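PDB 4ATF: beta-agarase B from Zobellia galactanivorans, which hydrolyses the beta-1,4-linkages between beta-D-galactose and 3,6-anhydro-alpha-L-galactose in agarose, in a random manner and with retention of the anomeric configuration. Local coordinates for residues H233-T238 with T247-N252; F58-W63 with A133-E138; K163-H168 with G185-D190; Y109-E114 with V203-P208. The protein carries 1 engineered substitution. One frame throughout, in Å; residues are numbered along the deposited sequence. Where two conformers were deposited one is given.

Interaction 1: residues H233-T238 with T247-N252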
# COMPACT_ATOMS: atom_id res chain seq x y z
N HIS A 233 5.97 21.57 -6.78
CA HIS A 233 7.01 21.33 -7.82
C HIS A 233 8.15 20.45 -7.23
O HIS A 233 9.35 20.64 -7.55
CB HIS A 233 7.61 22.64 -8.41
CG HIS A 233 6.62 23.52 -9.14
ND1 HIS A 233 6.96 24.17 -10.31
CD2 HIS A 233 5.33 23.85 -8.88
CE1 HIS A 233 5.93 24.91 -10.71
NE2 HIS A 233 4.93 24.72 -9.87
N PHE A 234 7.80 19.45 -6.41
CA PHE A 234 8.87 18.53 -5.91
C PHE A 234 9.38 17.66 -7.06
O PHE A 234 10.45 17.07 -6.97
CB PHE A 234 8.36 17.58 -4.83
CG PHE A 234 8.24 18.20 -3.48
CD1 PHE A 234 8.49 19.60 -3.28
CD2 PHE A 234 7.90 17.40 -2.39
CE1 PHE A 234 8.37 20.17 -1.96
CE2 PHE A 234 7.81 17.98 -1.04
CZ PHE A 234 8.01 19.32 -0.85
N THR A 235 8.58 17.58 -8.13
CA THR A 235 9.03 16.80 -9.28
C THR A 235 9.76 17.58 -10.37
O THR A 235 9.98 17.04 -11.46
CB THR A 235 7.87 15.94 -9.90
OG1 THR A 235 6.92 16.76 -10.61
CG2 THR A 235 7.18 15.03 -8.81
N ASN A 236 10.13 18.85 -10.11
CA ASN A 236 10.92 19.61 -11.10
C ASN A 236 12.21 18.76 -11.41
O ASN A 236 12.86 18.22 -10.45
CB ASN A 236 11.44 20.95 -10.53
CG ASN A 236 10.48 22.11 -10.74
OD1 ASN A 236 9.53 22.01 -11.49
ND2 ASN A 236 10.79 23.25 -10.13
N THR A 237 12.62 18.68 -12.68
CA THR A 237 13.91 18.06 -12.99
C THR A 237 15.08 19.01 -12.57
O THR A 237 16.15 18.56 -12.22
CB THR A 237 14.03 17.67 -14.49
OG1 THR A 237 13.87 18.83 -15.27
CG2 THR A 237 12.92 16.71 -14.96
N THR A 238 14.89 20.32 -12.66
CA THR A 238 15.90 21.28 -12.20
C THR A 238 15.28 22.02 -10.98
O THR A 238 14.16 22.60 -11.06
CB THR A 238 16.34 22.30 -13.30
OG1 THR A 238 15.26 23.18 -13.59
CG2 THR A 238 16.74 21.64 -14.59
N THR A 247 9.53 22.48 -14.47
CA THR A 247 10.04 21.33 -15.25
C THR A 247 9.48 20.08 -14.55
O THR A 247 10.16 19.03 -14.52
CB THR A 247 11.61 21.32 -15.25
OG1 THR A 247 12.05 21.53 -13.90
CG2 THR A 247 12.20 22.43 -16.22
N ARG A 248 8.26 20.19 -13.97
CA ARG A 248 7.68 19.06 -13.23
C ARG A 248 7.50 17.82 -14.09
O ARG A 248 7.01 17.92 -15.25
CB ARG A 248 6.31 19.43 -12.66
CG ARG A 248 6.40 20.38 -11.45
CD ARG A 248 5.02 20.70 -10.92
NE ARG A 248 4.40 21.69 -11.78
CZ ARG A 248 3.27 22.33 -11.50
NH1 ARG A 248 2.61 22.07 -10.36
NH2 ARG A 248 2.79 23.23 -12.37
N THR A 249 7.87 16.65 -13.57
CA THR A 249 7.68 15.40 -14.33
C THR A 249 6.28 14.74 -14.05
O THR A 249 5.76 13.92 -14.83
CB THR A 249 8.77 14.35 -13.97
OG1 THR A 249 8.61 13.97 -12.58
CG2 THR A 249 10.18 14.92 -14.22
N GLY A 250 5.71 15.05 -12.90
CA GLY A 250 4.52 14.30 -12.43
C GLY A 250 4.95 12.90 -11.96
O GLY A 250 6.17 12.64 -11.75
N LEU A 251 3.97 12.01 -11.86
CA LEU A 251 4.24 10.59 -11.47
C LEU A 251 4.66 9.79 -12.72
O LEU A 251 3.87 9.06 -13.32
CB LEU A 251 3.01 10.00 -10.76
CG LEU A 251 2.64 10.68 -9.40
CD1 LEU A 251 1.25 10.23 -8.93
CD2 LEU A 251 3.68 10.32 -8.35
N ASN A 252 5.90 9.94 -13.15
CA ASN A 252 6.33 9.41 -14.46
C ASN A 252 7.25 8.20 -14.29
O ASN A 252 7.50 7.48 -15.27
CB ASN A 252 7.09 10.49 -15.27
CG ASN A 252 8.50 10.81 -14.63
OD1 ASN A 252 8.58 11.22 -13.44
ND2 ASN A 252 9.59 10.53 -15.37
O HOH W 1 12.44 23.99 -13.12
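Arg248 lays its guanidinium flat over one face of the His233 imidazole, centres 3.7 Å apart and planes only 12° from parallel, with CZ above NE2. A bend at chi3 (-78°) places NE over the ring, while CD makes a CH-pi contact with the same face. Each member has polar partners of its own: Arg248 NH1 reaches Asp230 O and NH2 forms a salt bridge with Asp246, while His233 ND1 is bonded to Ile245 O.

Polar contacts are densest around Thr235. Its OG1 sits between the backbone N and carbonyl carbon (chi1 73°), where it accepts from Gly250 N at 3.1 Å and, weakly, from Thr249 N; Asp230 OD2 is a further partner. Thr249 N also bonds to Thr235 O at 3.0 Å. Beside it, Asn236 uses OD1 to take the Thr247 N-H, the donor standing above the amide plane, and the backbones make a single bridge between Asn236 and Arg248. The tight spot is the methyl pair Thr237 CG2 and Thr249 CG2, 3.4 Å apart.

Toward Thr238 the contact opens to solvent. The bond from Thr238 N to Thr247 OG1 is weak at 3.3 Å, and a water spans the two threonine hydroxyls, 2.6 Å from Thr247 OG1.

The contact joins two parts of the loop between helix 226-229 and strand 255-262, with Thr235 resting on Val170 of strand 164-172 and Arg248 touching Lys226 of the helix.

Interaction 2: residues F58-W63 with A133-E138. With GAL (beta-D-galactopyranose), chain E; AAL (3,6-anhydro-alpha-L-galactopyranose), chain B; AAL (3,6-anhydro-alpha-L-galactopyranose), chain C.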
# COMPACT_ATOMS: atom_id res chain seq x y z
N PHE A 58 11.54 -8.87 0.89
CA PHE A 58 11.99 -7.74 1.71
C PHE A 58 11.56 -6.45 1.06
O PHE A 58 11.03 -6.46 -0.06
CB PHE A 58 13.52 -7.77 1.97
CG PHE A 58 13.92 -7.03 3.27
CD1 PHE A 58 13.62 -7.59 4.50
CD2 PHE A 58 14.51 -5.76 3.23
CE1 PHE A 58 13.93 -6.94 5.74
CE2 PHE A 58 14.82 -5.07 4.45
CZ PHE A 58 14.51 -5.68 5.72
N TYR A 59 11.78 -5.34 1.76
CA TYR A 59 11.71 -3.99 1.17
C TYR A 59 12.77 -3.81 0.07
O TYR A 59 13.63 -4.65 -0.08
CB TYR A 59 11.84 -2.97 2.29
CG TYR A 59 11.75 -1.51 1.87
CD1 TYR A 59 10.49 -0.95 1.45
CD2 TYR A 59 12.86 -0.66 2.02
CE1 TYR A 59 10.40 0.47 1.13
CE2 TYR A 59 12.76 0.74 1.68
CZ TYR A 59 11.54 1.27 1.24
OH TYR A 59 11.48 2.63 0.92
N HIS A 60 12.71 -2.74 -0.73
CA HIS A 60 13.57 -2.71 -1.91
C HIS A 60 15.00 -2.22 -1.62
O HIS A 60 15.79 -2.13 -2.53
CB HIS A 60 12.92 -2.06 -3.13
CG HIS A 60 12.78 -0.56 -3.07
ND1 HIS A 60 12.27 0.17 -4.14
CD2 HIS A 60 13.03 0.34 -2.08
CE1 HIS A 60 12.25 1.46 -3.81
NE2 HIS A 60 12.70 1.59 -2.57
N ASN A 61 15.31 -1.91 -0.36
CA ASN A 61 16.70 -1.71 0.04
C ASN A 61 16.77 -2.18 1.48
O ASN A 61 15.79 -2.72 1.97
CB ASN A 61 17.14 -0.23 -0.09
CG ASN A 61 16.26 0.74 0.71
OD1 ASN A 61 16.04 0.55 1.90
ND2 ASN A 61 15.77 1.80 0.04
N ALA A 62 17.90 -1.98 2.15
CA ALA A 62 18.09 -2.57 3.50
C ALA A 62 17.33 -1.88 4.60
O ALA A 62 17.30 -2.39 5.73
CB ALA A 62 19.60 -2.62 3.87
N TRP A 63 16.66 -0.77 4.32
CA TRP A 63 15.93 -0.11 5.44
C TRP A 63 14.88 -1.06 6.04
O TRP A 63 14.13 -1.70 5.25
CB TRP A 63 15.22 1.14 4.92
CG TRP A 63 14.52 2.00 5.96
CD1 TRP A 63 15.05 2.59 7.04
CD2 TRP A 63 13.16 2.39 5.89
NE1 TRP A 63 14.08 3.35 7.69
CE2 TRP A 63 12.92 3.26 6.97
CE3 TRP A 63 12.13 2.17 4.93
CZ2 TRP A 63 11.67 3.89 7.19
CZ3 TRP A 63 10.82 2.78 5.16
CH2 TRP A 63 10.62 3.60 6.27
N ALA A 133 12.15 3.47 -7.95
CA ALA A 133 13.42 2.93 -7.49
C ALA A 133 14.20 3.97 -6.62
O ALA A 133 14.91 3.61 -5.64
CB ALA A 133 14.27 2.45 -8.74
N ASP A 134 14.04 5.27 -6.98
CA ASP A 134 14.82 6.31 -6.29
C ASP A 134 14.07 6.92 -5.12
O ASP A 134 14.57 7.90 -4.55
CB ASP A 134 15.32 7.37 -7.29
CG ASP A 134 14.17 8.26 -7.84
OD1 ASP A 134 12.98 8.09 -7.41
OD2 ASP A 134 14.47 9.11 -8.71
N ASP A 135 12.93 6.32 -4.73
CA ASP A 135 12.13 6.71 -3.51
C ASP A 135 11.52 8.13 -3.62
O ASP A 135 11.19 8.73 -2.62
CB ASP A 135 13.00 6.63 -2.24
CG ASP A 135 13.36 5.16 -1.85
OD1 ASP A 135 12.58 4.26 -2.23
OD2 ASP A 135 14.37 4.92 -1.19
N THR A 136 11.46 8.69 -4.83
CA THR A 136 10.85 9.98 -4.98
C THR A 136 9.36 10.03 -5.32
O THR A 136 8.78 11.13 -5.18
CB THR A 136 11.58 10.83 -6.02
OG1 THR A 136 11.51 10.19 -7.32
CG2 THR A 136 13.04 11.13 -5.55
N GLN A 137 8.77 8.93 -5.83
CA GLN A 137 7.42 8.97 -6.27
C GLN A 137 6.71 7.66 -5.78
O GLN A 137 7.28 6.57 -5.83
CB GLN A 137 7.36 9.08 -7.83
CG GLN A 137 8.03 10.35 -8.36
CD GLN A 137 8.09 10.40 -9.89
OE1 GLN A 137 8.68 11.34 -10.49
NE2 GLN A 137 7.46 9.45 -10.53
N GLU A 138 5.48 7.81 -5.28
CA GLU A 138 4.76 6.74 -4.56
C GLU A 138 3.26 6.85 -4.85
O GLU A 138 2.74 7.97 -4.95
CB GLU A 138 4.98 6.88 -3.02
CG GLU A 138 4.35 5.71 -2.19
CD GLU A 138 2.82 5.94 -1.82
OE1 GLU A 138 2.32 7.08 -1.95
OE2 GLU A 138 2.09 4.97 -1.39
C1 GAL E . 12.83 5.30 3.04
C2 GAL E . 14.07 5.08 2.15
C3 GAL E . 15.30 4.76 3.02
C4 GAL E . 15.47 5.81 4.14
C5 GAL E . 14.15 6.00 4.92
C6 GAL E . 14.46 7.04 5.98
O2 GAL E . 13.86 4.08 1.13
O3 GAL E . 16.44 4.86 2.18
O4 GAL E . 15.69 7.07 3.52
O5 GAL E . 13.07 6.36 4.00
O6 GAL E . 13.28 6.99 6.70
C1 AAL B . 17.44 3.91 2.41
C2 AAL B . 18.36 3.87 1.14
C3 AAL B . 19.64 3.10 1.50
C4 AAL B . 20.33 3.71 2.67
C5 AAL B . 19.39 3.38 3.81
C6 AAL B . 19.34 1.87 3.53
O2 AAL B . 18.74 5.18 0.71
O3 AAL B . 19.27 1.82 2.06
O4 AAL B . 21.66 3.39 2.92
O5 AAL B . 18.16 4.14 3.69
C1 AAL C . 7.60 6.34 2.67
C2 AAL C . 8.55 7.22 3.53
C3 AAL C . 9.97 7.20 2.87
C4 AAL C . 10.55 5.86 2.60
C5 AAL C . 9.55 5.28 1.63
C6 AAL C . 9.53 6.45 0.60
O2 AAL C . 8.63 6.68 4.85
O3 AAL C . 9.83 7.60 1.45
O4 AAL C . 11.85 5.75 2.11
O5 AAL C . 8.22 5.08 2.19
O HOH W 2 16.42 2.53 -2.73
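His60 and Asp135 meet through one hydrogen bond, NE2 to OD1 at 2.7 Å, on the syn lone pair of the carboxylate and almost exactly in the imidazole plane. The side chains run past each other in opposite directions, with ring and carboxylate turned 39° apart. The other carboxylate oxygen, OD2, accepts the O2 hydroxyl of a bound galactose at 2.5 Å. That hydroxyl in turn accepts from Tyr59 OH at 2.8 Å and from Asn61 ND2 at 3.2 Å, so one sugar oxygen is gripped by three side chains drawn from two distant loops. The same galactose lies over one face of the Trp63 indole, its C5 centred 3.6 Å above the plane, the carbohydrate-aromatic platform common in glycan-binding clefts.

These residues line the substrate cleft of the GH16 beta-sandwich, a concanavalin-like fold; Glu138, the probable nucleophile, lies farther along the second segment.

Behind this first shell stand the groups that aim it. The Tyr59 ring meets that of Trp71. Asn61 OD1 closes an Asx turn by accepting from Trp63 N at 2.8 Å. His60 ND1 is bonded to Asp256 OD2, which leaves NE2 directed at Asp135; two nearby carboxylates could favour a charged imidazole. Asp135 O is held by Arg173 NH1, which also bonds to an anhydrogalactose of the chain.

Interaction 3: residues K163-H168 with G185-D190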
# COMPACT_ATOMS: atom_id res chain seq x y z
N LYS A 163 -12.28 3.50 7.51
CA LYS A 163 -11.61 4.41 6.48
C LYS A 163 -10.50 3.69 5.72
O LYS A 163 -9.78 2.88 6.30
CB LYS A 163 -10.97 5.67 7.12
CG LYS A 163 -11.99 6.70 7.71
CD LYS A 163 -11.26 7.93 8.25
CE LYS A 163 -12.26 8.97 8.74
NZ LYS A 163 -13.28 8.43 9.72
N VAL A 164 -10.40 3.92 4.41
CA VAL A 164 -9.16 3.53 3.73
C VAL A 164 -8.52 4.77 3.13
O VAL A 164 -9.22 5.62 2.58
CB VAL A 164 -9.34 2.43 2.67
CG1 VAL A 164 -9.81 1.15 3.28
CG2 VAL A 164 -10.23 2.90 1.50
N HIS A 165 -7.20 4.89 3.30
CA HIS A 165 -6.48 6.07 2.88
C HIS A 165 -6.03 5.85 1.44
O HIS A 165 -5.35 4.90 1.17
CB HIS A 165 -5.28 6.23 3.76
CG HIS A 165 -4.55 7.51 3.52
ND1 HIS A 165 -3.18 7.59 3.52
CD2 HIS A 165 -5.01 8.76 3.24
CE1 HIS A 165 -2.82 8.84 3.27
NE2 HIS A 165 -3.92 9.57 3.11
N ILE A 166 -6.48 6.69 0.53
CA ILE A 166 -6.14 6.51 -0.88
C ILE A 166 -5.38 7.72 -1.34
O ILE A 166 -5.97 8.75 -1.57
CB ILE A 166 -7.42 6.21 -1.79
CG1 ILE A 166 -8.64 7.03 -1.32
CG2 ILE A 166 -7.76 4.68 -1.70
CD1 ILE A 166 -9.86 6.90 -2.27
N SER A 167 -4.08 7.58 -1.57
CA SER A 167 -3.26 8.78 -1.74
C SER A 167 -2.04 8.48 -2.64
O SER A 167 -1.94 7.39 -3.23
CB SER A 167 -2.83 9.25 -0.33
OG SER A 167 -2.39 10.61 -0.36
N HIS A 168 -1.15 9.47 -2.74
CA HIS A 168 0.09 9.38 -3.49
C HIS A 168 1.05 10.37 -2.83
O HIS A 168 0.60 11.30 -2.11
CB HIS A 168 -0.17 9.72 -4.99
CG HIS A 168 -0.23 11.19 -5.27
ND1 HIS A 168 -1.38 11.93 -5.09
CD2 HIS A 168 0.73 12.07 -5.66
CE1 HIS A 168 -1.14 13.20 -5.40
NE2 HIS A 168 0.13 13.31 -5.75
N GLY A 185 -11.47 13.81 1.06
CA GLY A 185 -11.79 12.69 0.12
C GLY A 185 -10.64 11.69 0.01
O GLY A 185 -10.83 10.57 -0.52
N SER A 186 -9.45 12.06 0.52
CA SER A 186 -8.29 11.10 0.56
C SER A 186 -8.44 9.96 1.60
O SER A 186 -7.64 8.98 1.61
CB SER A 186 -6.93 11.87 0.82
OG SER A 186 -6.90 12.37 2.16
N TRP A 187 -9.46 10.06 2.46
CA TRP A 187 -9.88 8.92 3.32
C TRP A 187 -11.30 8.53 2.95
O TRP A 187 -12.25 9.27 3.22
CB TRP A 187 -9.81 9.29 4.84
CG TRP A 187 -8.40 9.61 5.30
CD1 TRP A 187 -7.69 10.80 5.07
CD2 TRP A 187 -7.49 8.74 6.04
NE1 TRP A 187 -6.42 10.70 5.63
CE2 TRP A 187 -6.28 9.47 6.24
CE3 TRP A 187 -7.60 7.44 6.58
CZ2 TRP A 187 -5.17 8.94 6.97
CZ3 TRP A 187 -6.52 6.90 7.32
CH2 TRP A 187 -5.31 7.66 7.49
N PHE A 188 -11.43 7.39 2.30
CA PHE A 188 -12.75 6.93 1.86
C PHE A 188 -13.47 6.19 3.00
O PHE A 188 -12.88 5.37 3.68
CB PHE A 188 -12.58 5.97 0.63
CG PHE A 188 -13.86 5.37 0.17
CD1 PHE A 188 -14.70 6.07 -0.72
CD2 PHE A 188 -14.29 4.11 0.66
CE1 PHE A 188 -15.95 5.52 -1.10
CE2 PHE A 188 -15.54 3.58 0.27
CZ PHE A 188 -16.37 4.29 -0.62
N GLU A 189 -14.77 6.43 3.13
CA GLU A 189 -15.59 5.81 4.14
C GLU A 189 -17.01 5.68 3.59
O GLU A 189 -17.55 6.66 3.08
CB GLU A 189 -15.63 6.74 5.37
CG GLU A 189 -16.47 6.16 6.52
CD GLU A 189 -16.22 6.80 7.92
OE1 GLU A 189 -15.31 7.63 8.05
OE2 GLU A 189 -16.96 6.43 8.88
N ASP A 190 -17.65 4.50 3.69
CA ASP A 190 -19.07 4.44 3.32
C ASP A 190 -19.87 3.65 4.33
O ASP A 190 -21.04 3.37 4.09
CB ASP A 190 -19.29 3.88 1.90
CG ASP A 190 -18.84 2.43 1.74
OD1 ASP A 190 -18.40 1.79 2.76
OD2 ASP A 190 -18.95 1.92 0.57
O HOH W 3 -4.33 12.30 2.86
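His165 lies across the indole of Trp187, and its side chain can be followed outward atom by atom. CB stands 3.8 Å over the centre of the six-membered ring of Trp187, a CH-pi contact only 9° off the ring normal. With chi1 at -173°, anti to the backbone N, CG continues above CE2 and CZ2. CD2 comes closest, 3.3 Å from Trp187 CE2, and also lies 3.1 Å from Ser186 O. At the tip, NE2 meets a water at 2.8 Å that donates to Ser186 OG, also bonded to Asp183 O, while ND1 is bonded to OD2 of the engineered Asp143, at the position of the probable proton donor. The two rings form an offset stack with planes at 24°.

Beneath them the strands pair antiparallel: Val164 and Phe188 form the hydrogen-bonded pair, His165 and Trp187 the non-hydrogen-bonded one, and Ile166 N reaches Ser186 O. The Val164 and Phe188 side chains run side by side. At the far end Lys163 NZ, turned by its chi4, makes a salt bridge of 2.7 Å to Glu189 OE1.

His165 and Trp187 both belong to the glycan pocket. In this inactivated form the ND1 bond and the indole on one face probably restrain the imidazole's rotation.

Interaction 4: residues Y109-E114 with V203-P208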
# COMPACT_ATOMS: atom_id res chain seq x y z
N TYR A 109 2.70 3.67 -15.83
CA TYR A 109 1.45 4.12 -16.53
C TYR A 109 1.58 3.84 -18.06
O TYR A 109 2.71 3.86 -18.62
CB TYR A 109 1.19 5.63 -16.33
CG TYR A 109 2.19 6.49 -17.03
CD1 TYR A 109 1.98 6.88 -18.41
CD2 TYR A 109 3.36 6.84 -16.42
CE1 TYR A 109 2.96 7.60 -19.11
CE2 TYR A 109 4.36 7.51 -17.12
CZ TYR A 109 4.13 7.92 -18.43
OH TYR A 109 5.11 8.60 -19.07
N PRO A 110 0.45 3.59 -18.77
CA PRO A 110 -0.91 3.38 -18.24
C PRO A 110 -0.97 1.95 -17.68
O PRO A 110 -0.51 0.98 -18.34
CB PRO A 110 -1.83 3.54 -19.49
CG PRO A 110 -0.96 3.05 -20.68
CD PRO A 110 0.48 3.58 -20.27
N VAL A 111 -1.53 1.81 -16.47
CA VAL A 111 -1.59 0.47 -15.87
C VAL A 111 -2.71 0.45 -14.80
O VAL A 111 -2.89 1.43 -14.05
CB VAL A 111 -0.23 0.03 -15.21
CG1 VAL A 111 0.22 1.02 -14.05
CG2 VAL A 111 -0.21 -1.47 -14.83
N TYR A 112 -3.46 -0.63 -14.75
CA TYR A 112 -4.52 -0.80 -13.74
C TYR A 112 -4.01 -1.93 -12.84
O TYR A 112 -3.69 -3.02 -13.36
CB TYR A 112 -5.85 -1.30 -14.40
CG TYR A 112 -6.93 -1.46 -13.33
CD1 TYR A 112 -7.41 -0.33 -12.67
CD2 TYR A 112 -7.39 -2.72 -12.93
CE1 TYR A 112 -8.35 -0.43 -11.60
CE2 TYR A 112 -8.37 -2.85 -11.87
CZ TYR A 112 -8.82 -1.68 -11.20
OH TYR A 112 -9.71 -1.71 -10.16
N ILE A 113 -3.99 -1.70 -11.52
CA ILE A 113 -3.54 -2.70 -10.56
C ILE A 113 -4.56 -2.81 -9.45
O ILE A 113 -4.99 -1.79 -8.95
CB ILE A 113 -2.18 -2.30 -9.97
CG1 ILE A 113 -1.13 -2.19 -11.08
CG2 ILE A 113 -1.75 -3.28 -8.87
CD1 ILE A 113 0.22 -1.54 -10.57
N GLU A 114 -4.93 -4.04 -9.10
CA GLU A 114 -5.97 -4.30 -8.13
C GLU A 114 -5.64 -5.51 -7.27
O GLU A 114 -5.32 -6.63 -7.77
CB GLU A 114 -7.29 -4.54 -8.90
CG GLU A 114 -8.55 -4.61 -8.01
CD GLU A 114 -9.80 -4.91 -8.86
OE1 GLU A 114 -10.06 -6.10 -9.14
OE2 GLU A 114 -10.55 -3.97 -9.22
N VAL A 203 -6.18 0.80 -8.58
CA VAL A 203 -5.84 2.13 -9.04
C VAL A 203 -5.56 2.07 -10.53
O VAL A 203 -4.86 1.16 -11.00
CB VAL A 203 -4.58 2.68 -8.34
CG1 VAL A 203 -3.32 1.99 -8.88
CG2 VAL A 203 -4.47 4.21 -8.54
N TYR A 204 -6.14 3.00 -11.28
CA TYR A 204 -5.73 3.21 -12.69
C TYR A 204 -4.74 4.37 -12.65
O TYR A 204 -5.15 5.54 -12.41
CB TYR A 204 -6.91 3.59 -13.59
CG TYR A 204 -6.55 3.77 -15.08
CD1 TYR A 204 -5.34 3.21 -15.63
CD2 TYR A 204 -7.43 4.47 -15.96
CE1 TYR A 204 -5.04 3.36 -17.00
CE2 TYR A 204 -7.13 4.59 -17.34
CZ TYR A 204 -5.94 4.04 -17.82
OH TYR A 204 -5.68 4.21 -19.14
N TRP A 205 -3.46 4.07 -12.89
CA TRP A 205 -2.44 5.11 -12.99
C TRP A 205 -2.37 5.34 -14.51
O TRP A 205 -1.73 4.55 -15.24
CB TRP A 205 -1.14 4.54 -12.45
CG TRP A 205 0.11 5.38 -12.64
CD1 TRP A 205 0.22 6.75 -12.93
CD2 TRP A 205 1.43 4.88 -12.47
NE1 TRP A 205 1.60 7.11 -13.02
CE2 TRP A 205 2.35 5.98 -12.72
CE3 TRP A 205 1.94 3.58 -12.16
CZ2 TRP A 205 3.75 5.82 -12.67
CZ3 TRP A 205 3.39 3.41 -12.09
CH2 TRP A 205 4.26 4.54 -12.37
N ARG A 206 -3.04 6.40 -14.97
CA ARG A 206 -3.27 6.58 -16.43
C ARG A 206 -2.07 7.31 -17.11
O ARG A 206 -1.62 6.93 -18.23
CB ARG A 206 -4.57 7.34 -16.69
CG ARG A 206 -4.97 7.46 -18.21
CD ARG A 206 -6.19 8.43 -18.29
NE ARG A 206 -5.80 9.84 -18.20
CZ ARG A 206 -6.64 10.88 -18.18
NH1 ARG A 206 -7.97 10.67 -18.23
NH2 ARG A 206 -6.12 12.13 -18.13
N ASP A 207 -1.54 8.35 -16.45
CA ASP A 207 -0.45 9.11 -16.99
C ASP A 207 0.16 9.84 -15.77
O ASP A 207 -0.38 9.72 -14.68
CB ASP A 207 -0.90 10.11 -18.12
CG ASP A 207 -2.03 11.08 -17.68
OD1 ASP A 207 -1.78 12.02 -16.87
OD2 ASP A 207 -3.17 10.96 -18.20
N PRO A 208 1.24 10.63 -15.94
CA PRO A 208 1.88 11.30 -14.76
C PRO A 208 0.98 12.26 -13.96
O PRO A 208 1.33 12.64 -12.81
CB PRO A 208 3.05 12.10 -15.41
CG PRO A 208 3.43 11.20 -16.67
CD PRO A 208 2.04 10.79 -17.19
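Tyr109 and Trp205 meet where two antiparallel strands of the GH16 beta-sandwich come together, their segments 111-114 and 203-207 running with N-to-C directions 165° apart.

Backbone bonds run along the strand pair. Val111 pairs with Trp205 and Ile113 with Val203, each through two reciprocal N-H to O bonds of 2.9 to 3.0 Å, and Tyr112 with Tyr204 is the non-hydrogen-bonded pair between them. The CA of Pro110, which follows a cis peptide bond, adds a CA-H contact of 3.3 Å to Trp205 O.

Aromatic and apolar contacts fall on two faces. Alongside Val203 and Ile113, Val111 CG1 packs 3.6 Å from Trp205 CE3; across the sheet, Tyr112 CD1 touches Tyr204 CB. Strand 137-145 covers the face of Val111, Ile113, Val203 and Trp205 through Ile139 and Ile141.

Side-chain polar links lie within segments or beyond them. Arg206 grips Asp207 OD2 side-on with NE and NH2, Tyr112 OH bonds to Glu114 OE2, and Trp205 NE1 reaches Leu251 O.

The CH-pi contacts gather at Tyr109. Its ring edge is turned to the Trp205 indole and its face receives Pro208 CD, while its CB stands 3.6 Å above the centroid of the indole's five-membered ring.

How the interactions relate
Interactions 3 and 4 are strand pairings of the sandwich, whereas interactions 1 and 2 join loops. Interaction 4 has most of its touching residues buried and is largely apolar beneath its backbone bonds; interaction 3 is partly buried and turns one face to the glycan. Interaction 2 shares that sugar chain but meets it with carboxylate, hydroxyl and amide groups and one indole face, and lies across the chain's centre from interaction 3. Strands 137-145 and 164-172, adjacent in the sheet, connect the two. Interaction 1, farthest out at about 23 Å from the chain's centre, relies on polar bonds of threonine, asparagine and backbone plus a guanidinium stack, and Leu251 ties it to interaction 4 through Pro208 and Trp205.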